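UPF0311 protein CA_C3321 (Clostridium acetobutylicum ATCC 824, PDB 3G7G) is of unknown function, a member of the UPF0311 (DUF3237) family that folds into a closed antiparallel beta barrel. Local coordinates at residues G53-G58 with Y77-D82; A85-E90 with P122-Y127. One frame throughout, in Å; residues are numbered along the deposited sequence.

Contact 1: G53-G58 with Y77-D82; sequences GKVLPG and YAIRLD
In the beta hairpin made by strands 53-65 and 71-81, K54 and R80 face each other as an antiparallel hydrogen-bonded pair. K54 N donates to R80 O at 3.0 Å, and R80 N returns a bond to K54 O at 2.8 Å that is nearly straight, with 165° at the hydrogen. Non-hydrogen-bonded pairs flank them, G53 with L81 and V55 with I79. G53 CA makes a CA-H...O contact of 3.3 Å with R80 O; a beta carbon at this position would run into that same oxygen, which fits the presence of glycine. One more direct bond follows, from L56 N to A78 O at 2.8 Å. Next to it a water bridges the strands, donating to L56 O at 2.8 Å and accepting from A78 N.

The hairpin supplies the third and fourth strands of a closed eight-stranded antiparallel barrel, and its two faces differ accordingly. V55 and I79 turn inward and cross obliquely, CG2 of V55 lying 4.0 Å from CG2 of I79, while Y77 on the same side packs against I41, L152 and F154. On the outer face L56 lies across R80. L56 CG stands anti to the carbonyl carbon (chi1 -67°); of its methyls, CD2 lies 3.7 Å from R80 CB and CD1 3.8 Å from R80 NH1. The other terminal nitrogen, R80 NH2, is hydrogen-bonded to G84 O. I27 of the second subunit packs on L56, A78 and R80.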
loop_
_atom_site.group_PDB
_atom_site.type_symbol
_atom_site.label_atom_id
_atom_site.label_comp_id
_atom_site.label_asym_id
_atom_site.label_seq_id
_atom_site.Cartn_x
_atom_site.Cartn_y
_atom_site.Cartn_z
ATOM N N GLY A 53 -28.432 3.319 -0.082
ATOM C CA GLY A 53 -28.031 3.520 -1.464
ATOM C C GLY A 53 -27.781 2.238 -2.205
ATOM O O GLY A 53 -28.342 1.195 -1.876
ATOM N N LYS A 54 -26.934 2.323 -3.230
ATOM C CA LYS A 54 -26.642 1.189 -4.073
ATOM C C LYS A 54 -25.151 1.181 -4.402
ATOM O O LYS A 54 -24.484 2.208 -4.323
ATOM C CB LYS A 54 -27.475 1.228 -5.358
ATOM C CG LYS A 54 -26.985 2.278 -6.370
ATOM C CD LYS A 54 -28.019 2.641 -7.459
ATOM C CE LYS A 54 -28.248 1.493 -8.480
ATOM N NZ LYS A 54 -29.547 1.724 -9.298
ATOM N N VAL A 55 -24.646 0.002 -4.733
ATOM C CA VAL A 55 -23.314 -0.154 -5.294
ATOM C C VAL A 55 -23.328 0.231 -6.766
ATOM O O VAL A 55 -24.258 -0.092 -7.484
ATOM C CB VAL A 55 -22.860 -1.596 -5.156
ATOM C CG1 VAL A 55 -21.552 -1.807 -5.818
ATOM C CG2 VAL A 55 -22.793 -1.993 -3.644
ATOM N N LEU A 56 -22.278 0.920 -7.213
ATOM C CA LEU A 56 -22.167 1.379 -8.615
ATOM C C LEU A 56 -21.429 0.330 -9.475
ATOM O O LEU A 56 -20.892 -0.630 -8.944
ATOM C CB LEU A 56 -21.435 2.723 -8.644
ATOM C CG LEU A 56 -22.120 3.936 -8.026
ATOM C CD1 LEU A 56 -21.194 5.184 -7.955
ATOM C CD2 LEU A 56 -23.416 4.266 -8.811
ATOM N N PRO A 57 -21.423 0.491 -10.810
ATOM C CA PRO A 57 -20.637 -0.442 -11.650
ATOM C C PRO A 57 -19.133 -0.324 -11.410
ATOM O O PRO A 57 -18.666 0.667 -10.862
ATOM C CB PRO A 57 -20.974 -0.002 -13.078
ATOM C CG PRO A 57 -22.278 0.847 -12.945
ATOM C CD PRO A 57 -22.124 1.505 -11.622
ATOM N N GLY A 58 -18.390 -1.342 -11.796
ATOM C CA GLY A 58 -16.924 -1.270 -11.787
ATOM C C GLY A 58 -16.221 -2.006 -10.669
ATOM O O GLY A 58 -15.012 -1.987 -10.607
ATOM N N TYR A 77 -14.606 -0.722 -5.066
ATOM C CA TYR A 77 -15.918 -0.420 -5.595
ATOM C C TYR A 77 -16.440 0.869 -4.964
ATOM O O TYR A 77 -15.762 1.479 -4.140
ATOM C CB TYR A 77 -16.858 -1.594 -5.339
ATOM C CG TYR A 77 -17.050 -1.970 -3.892
ATOM C CD1 TYR A 77 -18.149 -1.522 -3.172
ATOM C CD2 TYR A 77 -16.166 -2.819 -3.258
ATOM C CE1 TYR A 77 -18.325 -1.892 -1.847
ATOM C CE2 TYR A 77 -16.321 -3.165 -1.930
ATOM C CZ TYR A 77 -17.405 -2.713 -1.230
ATOM O OH TYR A 77 -17.561 -3.094 0.098
ATOM N N ALA A 78 -17.659 1.280 -5.329
ATOM C CA ALA A 78 -18.197 2.577 -4.955
ATOM C C ALA A 78 -19.683 2.436 -4.747
ATOM O O ALA A 78 -20.336 1.527 -5.282
ATOM C CB ALA A 78 -17.934 3.609 -6.038
ATOM N N ILE A 79 -20.200 3.320 -3.928
ATOM C CA ILE A 79 -21.616 3.330 -3.660
ATOM C C ILE A 79 -22.103 4.727 -3.938
ATOM O O ILE A 79 -21.336 5.681 -3.904
ATOM C CB ILE A 79 -21.964 2.875 -2.234
ATOM C CG1 ILE A 79 -21.303 3.703 -1.152
ATOM C CG2 ILE A 79 -21.490 1.454 -1.975
ATOM C CD1 ILE A 79 -21.633 3.157 0.226
ATOM N N ARG A 80 -23.385 4.821 -4.253
ATOM C CA ARG A 80 -24.068 6.057 -4.445
ATOM C C ARG A 80 -25.217 6.072 -3.482
ATOM O O ARG A 80 -26.054 5.181 -3.519
ATOM C CB ARG A 80 -24.619 6.116 -5.840
ATOM C CG ARG A 80 -25.478 7.350 -6.087
ATOM C CD ARG A 80 -25.070 8.000 -7.345
ATOM N NE ARG A 80 -24.197 9.094 -7.018
ATOM C CZ ARG A 80 -23.076 9.391 -7.644
ATOM N NH1 ARG A 80 -22.592 8.628 -8.625
ATOM N NH2 ARG A 80 -22.399 10.432 -7.228
ATOM N N LEU A 81 -25.260 7.096 -2.640
ATOM C CA LEU A 81 -26.346 7.264 -1.719
ATOM C C LEU A 81 -27.526 7.991 -2.358
ATOM O O LEU A 81 -27.390 8.670 -3.371
ATOM C CB LEU A 81 -25.881 8.009 -0.480
ATOM C CG LEU A 81 -24.778 7.345 0.330
ATOM C CD1 LEU A 81 -24.695 8.027 1.701
ATOM C CD2 LEU A 81 -25.073 5.868 0.479
ATOM N N ASP A 82 -28.669 7.859 -1.709
ATOM C CA ASP A 82 -29.912 8.388 -2.200
ATOM C C ASP A 82 -29.960 9.928 -2.194
ATOM O O ASP A 82 -30.771 10.493 -2.877
ATOM C CB ASP A 82 -31.076 7.809 -1.388
ATOM C CG ASP A 82 -30.993 8.164 0.085
ATOM O OD1 ASP A 82 -29.915 8.682 0.511
ATOM O OD2 ASP A 82 -31.994 7.908 0.807
HETATM O O HOH W 1 -18.341 -0.054 -7.910
#

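Contact 2: A85-E90 with P122-Y127; sequences AAIYIE and PTFETY
Antiparallel strand pairing in the barrel wall brings Y88 opposite E125 and E90 opposite T123, where strand 86-96 lies beside strand 117-126, the fifth and sixth strands of the closed sheet. Both are hydrogen-bonded pairs. Y88 N donates to E125 O at 3.0 Å, and E125 N donates back to Y88 O through a more bent bond (149° at the hydrogen). At the other pair the bond from T123 N to E90 O, 2.8 Å long, is almost straight. Between the two, a water donates to both Y88 O and T123 O, giving each carbonyl a second partner besides its backbone bond.

The inner face is apolar. I89 and F124 lie side by side and point the same way, with I89 CD1 at the ring edge, in its plane, 3.8 Å from F124 CE1. The I87 side chain instead slants across that of F124; its CG2, anti to the backbone N, comes within 3.5 Å of F124 CD1. F139, on the neighbouring strand 139-144, adds an edge-to-face stack with F124.

Polar groups occupy the outer face, where the second subunit meets the barrel. The E125 carboxylate, at the end of an extended side chain, forms a salt bridge with R36 of the second subunit, and Y88 OH is hydrogen-bonded to S62 of that subunit. E90 OE2 forms a salt bridge with R76 of its own chain, and a long, weak ion pair with R76 of the second subunit. Y127 folds back over this face: its hydroxyl donates to the anti lone pair of E125 OE1 at 2.6 Å, and the same Y127 OH rests 3.4 Å from Y88 CB.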
loop_
_atom_site.group_PDB
_atom_site.type_symbol
_atom_site.label_atom_id
_atom_site.label_comp_id
_atom_site.label_asym_id
_atom_site.label_seq_id
_atom_site.Cartn_x
_atom_site.Cartn_y
_atom_site.Cartn_z
ATOM N N ALA A 85 -24.690 11.598 -3.054
ATOM C CA ALA A 85 -23.254 11.502 -2.683
ATOM C C ALA A 85 -22.665 10.150 -3.039
ATOM O O ALA A 85 -23.347 9.148 -2.982
ATOM C CB ALA A 85 -23.086 11.732 -1.192
ATOM N N ALA A 86 -21.392 10.130 -3.420
ATOM C CA ALA A 86 -20.688 8.900 -3.693
ATOM C C ALA A 86 -19.646 8.638 -2.628
ATOM O O ALA A 86 -19.141 9.555 -1.988
ATOM C CB ALA A 86 -20.015 8.967 -5.065
ATOM N N ILE A 87 -19.325 7.360 -2.455
ATOM C CA ILE A 87 -18.237 6.903 -1.597
ATOM C C ILE A 87 -17.511 5.807 -2.327
ATOM O O ILE A 87 -18.117 4.843 -2.749
ATOM C CB ILE A 87 -18.762 6.324 -0.253
ATOM C CG1 ILE A 87 -19.642 7.356 0.467
ATOM C CG2 ILE A 87 -17.572 5.930 0.680
ATOM C CD1 ILE A 87 -21.000 6.923 0.791
ATOM N N TYR A 88 -16.201 5.975 -2.441
ATOM C CA TYR A 88 -15.301 5.018 -3.019
ATOM C C TYR A 88 -14.648 4.226 -1.886
ATOM O O TYR A 88 -14.119 4.798 -0.916
ATOM C CB TYR A 88 -14.262 5.753 -3.841
ATOM C CG TYR A 88 -13.190 4.863 -4.338
ATOM C CD1 TYR A 88 -13.477 3.833 -5.242
ATOM C CD2 TYR A 88 -11.883 5.022 -3.906
ATOM C CE1 TYR A 88 -12.473 2.977 -5.699
ATOM C CE2 TYR A 88 -10.883 4.192 -4.371
ATOM C CZ TYR A 88 -11.188 3.163 -5.252
ATOM O OH TYR A 88 -10.184 2.350 -5.714
ATOM N N ILE A 89 -14.698 2.913 -2.007
ATOM C CA ILE A 89 -14.322 2.004 -0.932
ATOM C C ILE A 89 -13.186 1.119 -1.404
ATOM O O ILE A 89 -13.292 0.553 -2.470
ATOM C CB ILE A 89 -15.502 1.073 -0.559
ATOM C CG1 ILE A 89 -16.728 1.903 -0.262
ATOM C CG2 ILE A 89 -15.164 0.159 0.653
ATOM C CD1 ILE A 89 -17.815 1.158 0.369
ATOM N N GLU A 90 -12.102 1.075 -0.632
ATOM C CA GLU A 90 -11.059 0.063 -0.734
ATOM C C GLU A 90 -11.169 -0.765 0.539
ATOM O O GLU A 90 -10.969 -0.227 1.617
ATOM C CB GLU A 90 -9.702 0.732 -0.793
ATOM C CG GLU A 90 -9.001 0.682 -2.094
ATOM C CD GLU A 90 -8.213 -0.639 -2.262
ATOM O OE1 GLU A 90 -8.670 -1.679 -1.693
ATOM O OE2 GLU A 90 -7.155 -0.627 -2.949
ATOM N N PRO A 122 -12.038 -1.364 5.826
ATOM C CA PRO A 122 -12.334 -0.412 4.760
ATOM C C PRO A 122 -11.697 0.983 4.940
ATOM O O PRO A 122 -11.604 1.504 6.080
ATOM C CB PRO A 122 -13.844 -0.332 4.799
ATOM C CG PRO A 122 -14.147 -0.489 6.297
ATOM C CD PRO A 122 -13.093 -1.389 6.848
ATOM N N THR A 123 -11.250 1.525 3.799
ATOM C CA THR A 123 -10.808 2.899 3.600
ATOM C C THR A 123 -11.825 3.565 2.681
ATOM O O THR A 123 -12.182 2.993 1.619
ATOM C CB THR A 123 -9.416 2.896 2.906
ATOM O OG1 THR A 123 -8.472 2.221 3.744
ATOM C CG2 THR A 123 -8.885 4.284 2.628
ATOM N N PHE A 124 -12.263 4.774 3.042
ATOM C CA PHE A 124 -13.216 5.521 2.255
ATOM C C PHE A 124 -12.667 6.798 1.642
ATOM O O PHE A 124 -11.806 7.453 2.212
ATOM C CB PHE A 124 -14.432 5.890 3.086
ATOM C CG PHE A 124 -15.125 4.710 3.700
ATOM C CD1 PHE A 124 -15.910 3.873 2.951
ATOM C CD2 PHE A 124 -14.951 4.417 5.033
ATOM C CE1 PHE A 124 -16.544 2.780 3.556
ATOM C CE2 PHE A 124 -15.577 3.359 5.610
ATOM C CZ PHE A 124 -16.359 2.544 4.887
ATOM N N GLU A 125 -13.217 7.147 0.483
ATOM C CA GLU A 125 -12.948 8.416 -0.173
ATOM C C GLU A 125 -14.293 9.055 -0.484
ATOM O O GLU A 125 -15.121 8.423 -1.071
ATOM C CB GLU A 125 -12.108 8.177 -1.411
ATOM C CG GLU A 125 -11.780 9.402 -2.160
ATOM C CD GLU A 125 -11.002 9.125 -3.358
ATOM O OE1 GLU A 125 -11.602 8.987 -4.428
ATOM O OE2 GLU A 125 -9.777 9.039 -3.238
ATOM N N THR A 126 -14.520 10.278 -0.009
ATOM C CA THR A 126 -15.808 10.963 -0.106
ATOM C C THR A 126 -15.575 12.388 -0.661
ATOM O O THR A 126 -14.454 12.855 -0.666
ATOM C CB THR A 126 -16.491 11.040 1.254
ATOM O OG1 THR A 126 -15.664 11.770 2.157
ATOM C CG2 THR A 126 -16.705 9.655 1.823
ATOM N N TYR A 127 -16.632 13.046 -1.152
ATOM C CA TYR A 127 -16.500 14.297 -1.944
ATOM C C TYR A 127 -17.455 15.385 -1.483
ATOM O O TYR A 127 -17.858 16.283 -2.258
ATOM C CB TYR A 127 -16.693 14.010 -3.445
ATOM C CG TYR A 127 -16.068 12.698 -3.811
ATOM C CD1 TYR A 127 -14.737 12.630 -4.180
ATOM C CD2 TYR A 127 -16.784 11.507 -3.700
ATOM C CE1 TYR A 127 -14.139 11.414 -4.463
ATOM C CE2 TYR A 127 -16.196 10.289 -4.005
ATOM C CZ TYR A 127 -14.855 10.251 -4.360
ATOM O OH TYR A 127 -14.230 9.043 -4.673
HETATM O O HOH W 2 -19.194 12.233 -1.059
HETATM O O HOH W 3 -11.027 4.407 -0.540
#

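Overall arrangement
The two contacts lie in one closed antiparallel barrel, their centres about 10 Å apart and on the same side of the chain's centre. They follow in series: contact 1 joins the third and fourth strands, contact 2 the fifth and sixth. The join between them is itself a strand pairing, since strands 71-81 and 86-96 are neighbours; I79 N and Y77 O are probably hydrogen-bonded to I87 O and I89 N. Four consecutive strands thus form one continuous patch of wall, with an apolar inner side. Both contacts also reach the second subunit, so this patch contributes to the interface between barrels in the four-chain assembly.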